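Local structure of uncharacterized NTF-2 like protein (Burkholderia xenovorans LB400, 3EN8) at residues N12-A17 / D28-D33; A53-H58 / V104-Y109; V67-G72 / I78-I83; A17-D22 / A63-R68. The protein is of unknown function but belongs to the SnoaL-like family of the NTF2 superfamily, forms a two-chain assembly and carries a calcium ion. One frame throughout, in Å; residues are numbered along the deposited sequence.

Interaction 1: N12-A17 / D28-D33. With CA (calcium ion), chain B.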
loop_
_atom_site.group_PDB
_atom_site.type_symbol
_atom_site.label_atom_id
_atom_site.label_comp_id
_atom_site.label_asym_id
_atom_site.label_seq_id
_atom_site.Cartn_x
_atom_site.Cartn_y
_atom_site.Cartn_z
ATOM N N ASN A 12 -4.524 16.226 -3.043
ATOM C CA ASN A 12 -5.140 16.858 -1.860
ATOM C C ASN A 12 -6.625 17.125 -2.136
ATOM O O ASN A 12 -7.505 16.925 -1.287
ATOM C CB ASN A 12 -4.422 18.164 -1.491
ATOM C CG ASN A 12 -3.057 17.933 -0.879
ATOM O OD1 ASN A 12 -2.758 16.826 -0.449
ATOM N ND2 ASN A 12 -2.200 18.967 -0.891
ATOM N N ALA A 13 -6.896 17.578 -3.349
ATOM C CA ALA A 13 -8.277 17.962 -3.743
ATOM C C ALA A 13 -9.146 16.719 -3.921
ATOM O O ALA A 13 -10.346 16.673 -3.539
ATOM C CB ALA A 13 -8.259 18.827 -5.022
ATOM N N HIS A 14 -8.503 15.703 -4.465
ATOM C CA HIS A 14 -9.113 14.372 -4.646
ATOM C C HIS A 14 -9.611 13.848 -3.337
ATOM O O HIS A 14 -10.727 13.330 -3.223
ATOM C CB HIS A 14 -8.101 13.371 -5.229
ATOM C CG HIS A 14 -8.630 11.962 -5.341
ATOM N ND1 HIS A 14 -9.577 11.590 -6.278
ATOM C CD2 HIS A 14 -8.360 10.848 -4.623
ATOM C CE1 HIS A 14 -9.829 10.296 -6.150
ATOM N NE2 HIS A 14 -9.117 9.830 -5.136
ATOM N N TRP A 15 -8.757 13.947 -2.318
ATOM C CA TRP A 15 -9.089 13.326 -1.039
ATOM C C TRP A 15 -10.098 14.177 -0.286
ATOM O O TRP A 15 -10.952 13.665 0.434
ATOM C CB TRP A 15 -7.850 13.081 -0.166
ATOM C CG TRP A 15 -6.934 12.075 -0.817
ATOM C CD1 TRP A 15 -5.648 12.268 -1.128
ATOM C CD2 TRP A 15 -7.283 10.753 -1.289
ATOM N NE1 TRP A 15 -5.132 11.140 -1.770
ATOM C CE2 TRP A 15 -6.121 10.200 -1.866
ATOM C CE3 TRP A 15 -8.467 9.983 -1.276
ATOM C CZ2 TRP A 15 -6.106 8.932 -2.445
ATOM C CZ3 TRP A 15 -8.436 8.733 -1.815
ATOM C CH2 TRP A 15 -7.267 8.229 -2.419
ATOM N N GLN A 16 -9.998 15.484 -0.472
ATOM C CA GLN A 16 -10.995 16.388 0.104
ATOM C C GLN A 16 -12.361 16.078 -0.457
ATOM O O GLN A 16 -13.393 16.124 0.246
ATOM C CB GLN A 16 -10.651 17.858 -0.183
ATOM C CG GLN A 16 -9.486 18.381 0.642
ATOM C CD GLN A 16 -9.833 18.562 2.122
ATOM O OE1 GLN A 16 -10.992 18.442 2.528
ATOM N NE2 GLN A 16 -8.823 18.886 2.928
ATOM N N ALA A 17 -12.365 15.797 -1.741
ATOM C CA ALA A 17 -13.619 15.481 -2.451
ATOM C C ALA A 17 -14.205 14.192 -1.927
ATOM O O ALA A 17 -15.446 14.060 -1.727
ATOM C CB ALA A 17 -13.411 15.407 -3.940
ATOM N N ASP A 28 -12.365 13.679 -10.868
ATOM C CA ASP A 28 -11.776 14.615 -11.825
ATOM C C ASP A 28 -10.367 14.204 -12.193
ATOM O O ASP A 28 -9.871 14.460 -13.288
ATOM C CB ASP A 28 -11.714 16.020 -11.236
ATOM C CG ASP A 28 -11.087 17.006 -12.186
ATOM O OD1 ASP A 28 -11.701 17.217 -13.248
ATOM O OD2 ASP A 28 -9.994 17.544 -11.887
ATOM N N ILE A 29 -9.734 13.556 -11.235
ATOM C CA ILE A 29 -8.288 13.235 -11.312
ATOM C C ILE A 29 -7.971 12.093 -12.280
ATOM O O ILE A 29 -6.821 11.875 -12.645
ATOM C CB ILE A 29 -7.674 12.929 -9.903
ATOM C CG1 ILE A 29 -6.168 13.221 -9.910
ATOM C CG2 ILE A 29 -7.968 11.444 -9.469
ATOM C CD1 ILE A 29 -5.487 13.134 -8.485
ATOM N N TYR A 30 -8.996 11.362 -12.710
ATOM C CA TYR A 30 -8.767 10.128 -13.513
ATOM C C TYR A 30 -8.779 10.363 -14.997
ATOM O O TYR A 30 -9.563 11.133 -15.527
ATOM C CB TYR A 30 -9.792 9.002 -13.226
ATOM C CG TYR A 30 -9.794 8.577 -11.796
ATOM C CD1 TYR A 30 -8.891 7.622 -11.333
ATOM C CD2 TYR A 30 -10.711 9.140 -10.880
ATOM C CE1 TYR A 30 -8.858 7.250 -9.993
ATOM C CE2 TYR A 30 -10.709 8.754 -9.548
ATOM C CZ TYR A 30 -9.794 7.808 -9.104
ATOM O OH TYR A 30 -9.737 7.432 -7.784
ATOM N N ASP A 31 -7.905 9.652 -15.680
ATOM C CA ASP A 31 -8.118 9.460 -17.113
ATOM C C ASP A 31 -9.468 8.797 -17.333
ATOM O O ASP A 31 -9.925 8.026 -16.513
ATOM C CB ASP A 31 -7.044 8.561 -17.701
ATOM C CG ASP A 31 -7.134 8.460 -19.198
ATOM O OD1 ASP A 31 -6.638 9.378 -19.871
ATOM O OD2 ASP A 31 -7.674 7.460 -19.708
ATOM N N ASP A 32 -10.051 9.038 -18.499
ATOM C CA ASP A 32 -11.345 8.429 -18.830
ATOM C C ASP A 32 -11.322 6.910 -18.757
ATOM O O ASP A 32 -12.296 6.273 -18.341
ATOM C CB ASP A 32 -11.859 8.903 -20.190
ATOM C CG ASP A 32 -11.080 8.317 -21.364
ATOM O OD1 ASP A 32 -9.844 8.137 -21.227
ATOM O OD2 ASP A 32 -11.706 8.038 -22.441
ATOM N N ASP A 33 -10.192 6.344 -19.150
ATOM C CA ASP A 33 -10.029 4.898 -19.210
ATOM C C ASP A 33 -9.266 4.335 -18.004
ATOM O O ASP A 33 -8.743 3.225 -18.043
ATOM C CB ASP A 33 -9.333 4.487 -20.501
ATOM C CG ASP A 33 -10.056 4.982 -21.713
ATOM O OD1 ASP A 33 -11.222 4.643 -21.875
ATOM O OD2 ASP A 33 -9.457 5.756 -22.450
HETATM CA CA CA B . -11.010 6.725 -24.016
HETATM O O HOH W 1 -9.412 7.145 -4.740
HETATM O O HOH W 2 -10.213 13.863 -8.025
HETATM O O HOH W 3 -12.681 5.084 -24.020
#
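His14 on helix 3-20 lies opposite Ile29, their CA atoms 6.8 Å apart, where residues 28-33 leave a loop for the short strand 30-31 and turn a corner at Asp32 and Asp33. The histidine is the one helix residue here that touches the other segment. Its ND1 rests 3.6 Å from Ile29 CG2, while its CE1 comes within 3.3 Å of Tyr30 OH; the two rings stand steeply, planes at 79°. With CG anti to the backbone N (chi1 176°), the imidazole reaches out from the helix toward both neighbours. Ile29 CG2 also lies over the centre of the Tyr30 ring. The arrangement belongs to the NTF2-like fold, in which the long N-terminal helix packs on the concave face of the curved sheet; His14 and Tyr30 both touch Met96. Water serves both imidazole nitrogens in the ring plane: one molecule joins NE2 to Tyr30 OH, another lies 2.9 Å from His14 ND1. Tyr30 OH also bonds to Glu106 OE1 and Arg55 NH1. Asp31 OD2 accepts from Asp33 N in an Asx turn, and the calcium ion is bound by Asp32 OD2 at 2.2 Å, Asp33 OD2 at 2.4 Å and a water that donates to Asp33 OD1.

Interaction 2: A53-H58 / V104-Y109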
loop_
_atom_site.group_PDB
_atom_site.type_symbol
_atom_site.label_atom_id
_atom_site.label_comp_id
_atom_site.label_asym_id
_atom_site.label_seq_id
_atom_site.Cartn_x
_atom_site.Cartn_y
_atom_site.Cartn_z
ATOM N N ALA A 53 -19.657 5.729 -10.512
ATOM C CA ALA A 53 -21.028 5.256 -10.308
ATOM C C ALA A 53 -21.018 4.193 -9.232
ATOM O O ALA A 53 -21.878 4.155 -8.341
ATOM C CB ALA A 53 -21.638 4.705 -11.611
ATOM N N LEU A 54 -19.996 3.351 -9.283
ATOM C CA LEU A 54 -19.903 2.237 -8.337
ATOM C C LEU A 54 -19.652 2.795 -6.944
ATOM O O LEU A 54 -20.313 2.406 -5.980
ATOM C CB LEU A 54 -18.834 1.216 -8.745
ATOM C CG LEU A 54 -19.202 0.325 -9.935
ATOM C CD1 LEU A 54 -17.986 -0.515 -10.387
ATOM C CD2 LEU A 54 -20.434 -0.570 -9.628
ATOM N N ARG A 55 -18.739 3.759 -6.849
ATOM C CA ARG A 55 -18.391 4.325 -5.530
ATOM C C ARG A 55 -19.571 5.098 -4.935
ATOM O O ARG A 55 -19.801 5.094 -3.720
ATOM C CB ARG A 55 -17.160 5.229 -5.602
ATOM C CG ARG A 55 -15.840 4.433 -5.675
ATOM C CD ARG A 55 -14.673 5.342 -6.019
ATOM N NE ARG A 55 -13.386 4.671 -5.949
ATOM C CZ ARG A 55 -12.265 5.233 -6.380
ATOM N NH1 ARG A 55 -12.313 6.432 -6.903
ATOM N NH2 ARG A 55 -11.107 4.609 -6.248
ATOM N N SER A 56 -20.322 5.727 -5.823
ATOM C CA SER A 56 -21.397 6.653 -5.419
ATOM C C SER A 56 -22.560 5.857 -4.885
ATOM O O SER A 56 -23.383 6.336 -4.089
ATOM C CB SER A 56 -21.876 7.503 -6.597
ATOM O OG SER A 56 -20.997 8.581 -6.797
ATOM N N HIS A 57 -22.602 4.628 -5.355
ATOM C CA HIS A 57 -23.709 3.715 -5.098
ATOM C C HIS A 57 -23.504 3.074 -3.751
ATOM O O HIS A 57 -24.385 3.036 -2.882
ATOM C CB HIS A 57 -23.743 2.606 -6.157
ATOM C CG HIS A 57 -24.884 1.653 -5.984
ATOM N ND1 HIS A 57 -24.727 0.389 -5.456
ATOM C CD2 HIS A 57 -26.207 1.799 -6.227
ATOM C CE1 HIS A 57 -25.904 -0.212 -5.407
ATOM N NE2 HIS A 57 -26.818 0.622 -5.865
ATOM N N HIS A 58 -22.316 2.519 -3.629
ATOM C CA HIS A 58 -21.878 1.885 -2.387
ATOM C C HIS A 58 -20.365 1.712 -2.321
ATOM O O HIS A 58 -19.764 1.192 -3.262
ATOM C CB HIS A 58 -22.565 0.532 -2.224
ATOM C CG HIS A 58 -22.176 -0.183 -0.973
ATOM N ND1 HIS A 58 -22.950 -0.158 0.168
ATOM C CD2 HIS A 58 -21.073 -0.906 -0.667
ATOM C CE1 HIS A 58 -22.348 -0.854 1.116
ATOM N NE2 HIS A 58 -21.210 -1.322 0.635
ATOM N N VAL A 104 -4.087 6.785 -14.363
ATOM C CA VAL A 104 -4.481 5.775 -15.342
ATOM C C VAL A 104 -4.724 4.419 -14.698
ATOM O O VAL A 104 -5.385 3.544 -15.278
ATOM C CB VAL A 104 -3.459 5.650 -16.491
ATOM C CG1 VAL A 104 -3.347 6.992 -17.263
ATOM C CG2 VAL A 104 -2.056 5.138 -15.994
ATOM N N HIS A 105 -4.128 4.240 -13.528
ATOM C CA HIS A 105 -4.255 2.985 -12.760
ATOM C C HIS A 105 -4.162 3.260 -11.252
ATOM O O HIS A 105 -3.214 3.846 -10.752
ATOM C CB HIS A 105 -3.189 1.983 -13.221
ATOM C CG HIS A 105 -3.376 0.568 -12.720
ATOM N ND1 HIS A 105 -2.594 -0.473 -13.179
ATOM C CD2 HIS A 105 -4.232 0.023 -11.822
ATOM C CE1 HIS A 105 -2.973 -1.603 -12.596
ATOM N NE2 HIS A 105 -3.954 -1.329 -11.753
ATOM N N GLU A 106 -5.204 2.871 -10.551
ATOM C CA GLU A 106 -5.240 2.951 -9.095
ATOM C C GLU A 106 -5.357 1.540 -8.587
ATOM O O GLU A 106 -6.060 0.750 -9.174
ATOM C CB GLU A 106 -6.459 3.758 -8.636
ATOM C CG GLU A 106 -6.590 3.846 -7.111
ATOM C CD GLU A 106 -7.692 4.802 -6.648
ATOM O OE1 GLU A 106 -8.579 5.209 -7.458
ATOM O OE2 GLU A 106 -7.659 5.130 -5.434
ATOM N N THR A 107 -4.645 1.243 -7.509
ATOM C CA THR A 107 -4.809 -0.022 -6.782
ATOM C C THR A 107 -5.070 0.317 -5.327
ATOM O O THR A 107 -4.277 1.029 -4.681
ATOM C CB THR A 107 -3.527 -0.843 -6.851
ATOM O OG1 THR A 107 -3.059 -0.879 -8.194
ATOM C CG2 THR A 107 -3.756 -2.289 -6.322
ATOM N N GLN A 108 -6.155 -0.219 -4.810
ATOM C CA GLN A 108 -6.533 0.014 -3.436
ATOM C C GLN A 108 -6.545 -1.258 -2.577
ATOM O O GLN A 108 -6.956 -2.330 -3.005
ATOM C CB GLN A 108 -7.902 0.688 -3.365
ATOM C CG GLN A 108 -7.946 2.172 -3.720
ATOM C CD GLN A 108 -9.391 2.716 -3.719
ATOM O OE1 GLN A 108 -10.222 2.292 -4.508
ATOM N NE2 GLN A 108 -9.665 3.694 -2.854
ATOM N N TYR A 109 -6.074 -1.067 -1.354
ATOM C CA TYR A 109 -6.146 -2.057 -0.286
ATOM C C TYR A 109 -6.852 -1.469 0.950
ATOM O O TYR A 109 -6.612 -0.335 1.345
ATOM C CB TYR A 109 -4.744 -2.427 0.138
ATOM C CG TYR A 109 -3.987 -3.243 -0.880
ATOM C CD1 TYR A 109 -3.280 -2.647 -1.878
ATOM C CD2 TYR A 109 -4.036 -4.643 -0.848
ATOM C CE1 TYR A 109 -2.577 -3.397 -2.822
ATOM C CE2 TYR A 109 -3.316 -5.400 -1.758
ATOM C CZ TYR A 109 -2.610 -4.784 -2.736
ATOM O OH TYR A 109 -1.945 -5.548 -3.631
HETATM O O HOH W 4 -12.868 2.263 -4.373
#
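A single nitrogen, Arg55 NH2, joins helix 48-57 to strand 102-111, bonding to Glu106 OE1 at 2.9 Å and to Gln108 OE1 at 3.0 Å; the first bond is part of a salt bridge. The backbones stay far apart, with 12.8 Å between the CA atoms of Arg55 and Gln108, and the gap is bridged by an arginine chain extended from CG to NE that meets the two strand residues coming from the opposite direction. Both acceptors lie at the guanidinium edge, near its plane, yet the carboxylate is turned 79° and the amide 73° against it. NH2 meets each of the two oxygens from above the plane of its group. Glu106 and Gln108, two apart on the strand, point to the same inner side of the sheet, the concave side that in NTF2-like proteins commonly lines a pocket. This end is buried and closely tied: besides the Tyr30 hydroxyl, which holds Glu106 and Arg55 together, Ser94 OG is hydrogen-bonded to Glu106 OE2 and Tyr81 OH to Gln108 NE2. The looser side is hydrated. There a water accepts from Arg55 NE at 2.9 Å and donates to Gln108 OE1 at 2.6 Å. Together the two bonds from NH2, the water at NE and the hydroxyls of Tyr30 and Ser94 probably hold the carboxylate and the amide in a fixed rotation.

Interaction 3: V67-G72 / I78-I83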
loop_
_atom_site.group_PDB
_atom_site.type_symbol
_atom_site.label_atom_id
_atom_site.label_comp_id
_atom_site.label_asym_id
_atom_site.label_seq_id
_atom_site.Cartn_x
_atom_site.Cartn_y
_atom_site.Cartn_z
ATOM N N VAL A 67 -6.519 11.667 5.965
ATOM C CA VAL A 67 -5.270 11.280 5.285
ATOM C C VAL A 67 -4.177 11.113 6.324
ATOM O O VAL A 67 -4.007 11.955 7.233
ATOM C CB VAL A 67 -4.828 12.289 4.217
ATOM C CG1 VAL A 67 -3.431 11.881 3.642
ATOM C CG2 VAL A 67 -5.874 12.354 3.077
ATOM N N ARG A 68 -3.439 10.012 6.196
ATOM C CA ARG A 68 -2.285 9.730 7.071
ATOM C C ARG A 68 -0.985 10.285 6.479
ATOM O O ARG A 68 -0.186 11.017 7.090
ATOM C CB ARG A 68 -2.117 8.217 7.268
ATOM C CG ARG A 68 -0.974 7.872 8.211
ATOM C CD ARG A 68 -0.728 6.369 8.355
ATOM N NE ARG A 68 0.400 6.061 9.253
ATOM C CZ ARG A 68 0.274 5.853 10.565
ATOM N NH1 ARG A 68 -0.902 5.960 11.162
ATOM N NH2 ARG A 68 1.345 5.573 11.301
ATOM N N ARG A 69 -0.792 9.933 5.248
ATOM C CA ARG A 69 0.438 10.321 4.521
ATOM C C ARG A 69 0.287 10.177 3.019
ATOM O O ARG A 69 -0.307 9.221 2.531
ATOM C CB ARG A 69 1.609 9.450 4.962
ATOM C CG ARG A 69 2.940 9.884 4.374
ATOM C CD ARG A 69 4.086 9.081 4.926
ATOM N NE ARG A 69 5.351 9.689 4.485
ATOM C CZ ARG A 69 6.515 9.066 4.547
ATOM N NH1 ARG A 69 6.569 7.816 4.992
ATOM N NH2 ARG A 69 7.608 9.664 4.140
ATOM N N ILE A 70 0.883 11.132 2.293
ATOM C CA ILE A 70 0.993 11.037 0.836
ATOM C C ILE A 70 2.464 11.145 0.445
ATOM O O ILE A 70 3.162 12.031 0.868
ATOM C CB ILE A 70 0.196 12.147 0.095
ATOM C CG1 ILE A 70 -1.289 12.085 0.416
ATOM C CG2 ILE A 70 0.409 12.075 -1.450
ATOM C CD1 ILE A 70 -2.054 13.441 0.214
ATOM N N GLN A 71 2.896 10.151 -0.307
ATOM C CA GLN A 71 4.263 10.105 -0.882
ATOM C C GLN A 71 4.165 9.990 -2.374
ATOM O O GLN A 71 3.239 9.397 -2.907
ATOM C CB GLN A 71 5.043 8.885 -0.368
ATOM C CG GLN A 71 5.289 8.860 1.122
ATOM C CD GLN A 71 6.110 7.674 1.493
ATOM O OE1 GLN A 71 7.330 7.674 1.293
ATOM N NE2 GLN A 71 5.467 6.635 1.955
ATOM N N GLY A 72 5.135 10.573 -3.058
ATOM C CA GLY A 72 5.128 10.468 -4.489
ATOM C C GLY A 72 6.443 10.876 -5.068
ATOM O O GLY A 72 7.174 11.709 -4.528
ATOM N N ILE A 78 1.388 7.333 -3.673
ATOM C CA ILE A 78 0.761 6.470 -2.692
ATOM C C ILE A 78 0.245 7.209 -1.472
ATOM O O ILE A 78 0.952 7.936 -0.780
ATOM C CB ILE A 78 1.656 5.274 -2.313
ATOM C CG1 ILE A 78 0.843 4.301 -1.459
ATOM C CG2 ILE A 78 2.978 5.703 -1.634
ATOM C CD1 ILE A 78 1.573 2.993 -1.205
ATOM N N THR A 79 -1.032 6.990 -1.255
ATOM C CA THR A 79 -1.774 7.662 -0.195
ATOM C C THR A 79 -2.196 6.610 0.809
ATOM O O THR A 79 -2.796 5.583 0.469
ATOM C CB THR A 79 -3.017 8.455 -0.707
ATOM O OG1 THR A 79 -2.641 9.434 -1.665
ATOM C CG2 THR A 79 -3.754 9.118 0.486
ATOM N N GLU A 80 -1.840 6.899 2.049
ATOM C CA GLU A 80 -2.258 6.141 3.202
ATOM C C GLU A 80 -3.305 6.954 3.913
ATOM O O GLU A 80 -3.103 8.131 4.216
ATOM C CB GLU A 80 -1.071 5.885 4.149
ATOM C CG GLU A 80 0.075 5.004 3.586
ATOM C CD GLU A 80 1.259 5.060 4.480
ATOM O OE1 GLU A 80 1.129 4.544 5.609
ATOM O OE2 GLU A 80 2.300 5.636 4.061
ATOM N N TYR A 81 -4.425 6.336 4.182
ATOM C CA TYR A 81 -5.561 7.111 4.748
ATOM C C TYR A 81 -6.482 6.176 5.429
ATOM O O TYR A 81 -6.403 4.999 5.234
ATOM C CB TYR A 81 -6.309 7.930 3.690
ATOM C CG TYR A 81 -7.016 7.196 2.536
ATOM C CD1 TYR A 81 -6.291 6.658 1.455
ATOM C CD2 TYR A 81 -8.385 7.081 2.498
ATOM C CE1 TYR A 81 -6.925 6.024 0.421
ATOM C CE2 TYR A 81 -9.046 6.452 1.437
ATOM C CZ TYR A 81 -8.299 5.912 0.382
ATOM O OH TYR A 81 -8.974 5.276 -0.673
ATOM N N SER A 82 -7.348 6.750 6.254
ATOM C CA SER A 82 -8.378 5.990 6.967
ATOM C C SER A 82 -9.769 6.425 6.479
ATOM O O SER A 82 -10.049 7.610 6.194
ATOM C CB SER A 82 -8.258 6.204 8.485
ATOM O OG SER A 82 -7.057 5.645 8.971
ATOM N N ILE A 83 -10.613 5.427 6.307
ATOM C CA ILE A 83 -12.023 5.638 6.023
ATOM C C ILE A 83 -12.856 4.885 7.063
ATOM O O ILE A 83 -12.439 3.842 7.559
ATOM C CB ILE A 83 -12.382 5.152 4.602
ATOM C CG1 ILE A 83 -12.242 3.648 4.451
ATOM C CG2 ILE A 83 -11.502 5.842 3.567
ATOM C CD1 ILE A 83 -12.632 3.137 3.076
HETATM O O HOH W 5 2.503 5.909 7.558
HETATM O O HOH W 6 4.548 5.706 5.452
#
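Strands 67-72 and 78-83 run antiparallel, their axes 4.4 Å apart at closest approach and their directions 177° apart. They form a beta hairpin at the edge of the curved NTF2-like sheet, interrupted by a classic beta bulge in which Arg68 and Arg69 both face Glu80. Glu80 O accepts from Arg68 N at 2.8 Å and from Arg69 N at 3.1 Å, both donors arriving from the same face of its carbonyl plane. From Arg69 with Glu80 onward the register holds, through Ile70 with Thr79 to Gln71 with Ile78. The bulge brings both arginines near one carboxylate. Glu80 CG lies anti to the carbonyl carbon (chi1 -64°), and with the chain extended beyond it the carboxylate is set between them, where a water bridges each arginine to it. One molecule accepts from Arg68 NE and donates to Glu80 OE1; another does the same for Arg69 NH1 and Glu80 OE2. Direct salt bridges go elsewhere: Arg68 reaches the terminal carboxylate of Gly128, and Arg69 reaches Glu97 of the second subunit. Separately, Glu80 OE1 is hydrogen-bonded to Tyr109 OH of that subunit. This face of the hairpin thus belongs to the dimer interface. Ile70 and Thr79, on the face turned to helix 3-20, lie side by side and point the same way. Ile70 CG1 meets Thr79 OG1 at 3.6 Å.

Interaction 4: A17-D22 / A63-R68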
loop_
_atom_site.group_PDB
_atom_site.type_symbol
_atom_site.label_atom_id
_atom_site.label_comp_id
_atom_site.label_asym_id
_atom_site.label_seq_id
_atom_site.Cartn_x
_atom_site.Cartn_y
_atom_site.Cartn_z
ATOM N N ALA A 17 -12.365 15.797 -1.741
ATOM C CA ALA A 17 -13.619 15.481 -2.451
ATOM C C ALA A 17 -14.205 14.192 -1.927
ATOM O O ALA A 17 -15.446 14.060 -1.727
ATOM C CB ALA A 17 -13.411 15.407 -3.940
ATOM N N SER A 18 -13.314 13.251 -1.661
ATOM C CA SER A 18 -13.725 11.942 -1.156
ATOM C C SER A 18 -14.346 12.062 0.246
ATOM O O SER A 18 -15.362 11.431 0.556
ATOM C CB SER A 18 -12.528 10.982 -1.180
ATOM O OG SER A 18 -12.877 9.697 -0.729
ATOM N N ALA A 19 -13.729 12.879 1.087
ATOM C CA ALA A 19 -14.239 13.106 2.454
ATOM C C ALA A 19 -15.607 13.800 2.408
ATOM O O ALA A 19 -16.483 13.518 3.216
ATOM C CB ALA A 19 -13.255 13.911 3.277
ATOM N N ALA A 20 -15.766 14.667 1.415
ATOM C CA ALA A 20 -16.927 15.568 1.287
ATOM C C ALA A 20 -18.072 14.873 0.576
ATOM O O ALA A 20 -19.240 15.295 0.649
ATOM C CB ALA A 20 -16.541 16.827 0.546
ATOM N N GLY A 21 -17.734 13.772 -0.084
ATOM C CA GLY A 21 -18.728 12.992 -0.834
ATOM C C GLY A 21 -19.106 13.678 -2.129
ATOM O O GLY A 21 -20.191 13.487 -2.676
ATOM N N ASP A 22 -18.196 14.523 -2.579
ATOM C CA ASP A 22 -18.299 15.199 -3.884
ATOM C C ASP A 22 -17.771 14.274 -4.986
ATOM O O ASP A 22 -16.628 14.357 -5.389
ATOM C CB ASP A 22 -17.536 16.529 -3.885
ATOM C CG ASP A 22 -17.793 17.351 -5.145
ATOM O OD1 ASP A 22 -18.291 16.773 -6.140
ATOM O OD2 ASP A 22 -17.469 18.567 -5.153
ATOM N N ALA A 63 -18.371 8.075 6.581
ATOM C CA ALA A 63 -18.789 8.814 7.792
ATOM C C ALA A 63 -17.594 9.525 8.424
ATOM O O ALA A 63 -17.734 10.484 9.187
ATOM C CB ALA A 63 -19.490 7.866 8.829
ATOM N N GLY A 64 -16.413 9.005 8.097
ATOM C CA GLY A 64 -15.143 9.473 8.646
ATOM C C GLY A 64 -14.026 9.235 7.642
ATOM O O GLY A 64 -13.978 8.195 7.016
ATOM N N PHE A 65 -13.149 10.222 7.525
ATOM C CA PHE A 65 -12.033 10.246 6.524
ATOM C C PHE A 65 -10.885 11.082 7.036
ATOM O O PHE A 65 -11.084 12.205 7.538
ATOM C CB PHE A 65 -12.505 10.814 5.181
ATOM C CG PHE A 65 -11.458 10.738 4.087
ATOM C CD1 PHE A 65 -10.423 11.635 4.050
ATOM C CD2 PHE A 65 -11.531 9.761 3.120
ATOM C CE1 PHE A 65 -9.444 11.558 3.048
ATOM C CE2 PHE A 65 -10.554 9.680 2.116
ATOM C CZ PHE A 65 -9.522 10.574 2.097
ATOM N N GLU A 66 -9.678 10.523 6.925
ATOM C CA GLU A 66 -8.467 11.254 7.312
ATOM C C GLU A 66 -7.258 10.741 6.552
ATOM O O GLU A 66 -7.013 9.537 6.467
ATOM C CB GLU A 66 -8.259 11.104 8.818
ATOM C CG GLU A 66 -7.004 11.642 9.413
ATOM C CD GLU A 66 -6.986 11.358 10.918
ATOM O OE1 GLU A 66 -7.016 10.167 11.315
ATOM O OE2 GLU A 66 -6.981 12.327 11.691
ATOM N N VAL A 67 -6.519 11.667 5.965
ATOM C CA VAL A 67 -5.270 11.280 5.285
ATOM C C VAL A 67 -4.177 11.113 6.324
ATOM O O VAL A 67 -4.007 11.955 7.233
ATOM C CB VAL A 67 -4.828 12.289 4.217
ATOM C CG1 VAL A 67 -3.431 11.881 3.642
ATOM C CG2 VAL A 67 -5.874 12.354 3.077
ATOM N N ARG A 68 -3.439 10.012 6.196
ATOM C CA ARG A 68 -2.285 9.730 7.071
ATOM C C ARG A 68 -0.985 10.285 6.479
ATOM O O ARG A 68 -0.186 11.017 7.090
ATOM C CB ARG A 68 -2.117 8.217 7.268
ATOM C CG ARG A 68 -0.974 7.872 8.211
ATOM C CD ARG A 68 -0.728 6.369 8.355
ATOM N NE ARG A 68 0.400 6.061 9.253
ATOM C CZ ARG A 68 0.274 5.853 10.565
ATOM N NH1 ARG A 68 -0.902 5.960 11.162
ATOM N NH2 ARG A 68 1.345 5.573 11.301
#
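One face of the Phe65 ring is turned to the helix backbone itself, with Ala19 N 4.3 Å above the ring plane and offset toward the rim. The contact sets the last turn of the long N-terminal helix of the NTF2-like fold against the start of edge strand 64-73, and Ala19 and Phe65 have their CA atoms 5.4 Å apart. At Ala19 the two backbones come close: its CB touches Phe65 CB at 3.7 Å. Farther along the ring sits Ser18, reached because Phe65 CG is anti to the backbone N (chi1 -174°), which carries the phenyl group toward the helix. The serine has two conformers; in one its hydroxyl is bonded to Glu26, and its van der Waals contact with the ring is tentative. Phe65 is also packed against Trp15, Tyr81 and Ile83, so the ring links the helix end with the neighbouring strand 76-85. Just beyond the contact the helix stops in a Schellman motif, with Gly21 at positive phi as the C-prime residue and Asp22 N bonded to Ala17 O at 2.9 Å. Asp22 then serves as N-cap of helix 23-26 through OD1 and Ala25 N. On the ring itself, Ala19 CB lies 3.7 Å from Phe65 CD1.

Interactions 1 and 4 both use helix 3-20, sharing Ala17, and Trp15 between them packs on Phe65, Val67 and Tyr81. Interaction 1 is buried at its histidine, although its second segment ends at the calcium site; interaction 4 is partly buried and mainly apolar. Interaction 2 is a buried polar contact, joined to interaction 1 through Tyr30 and to interaction 3 by Gln108 NE2 and Tyr81 OH. Interaction 3 is the backbone ladder of the group; it shares Val67 and Arg68 with interaction 4. Its charged face meets the second subunit, which interaction 2 also touches.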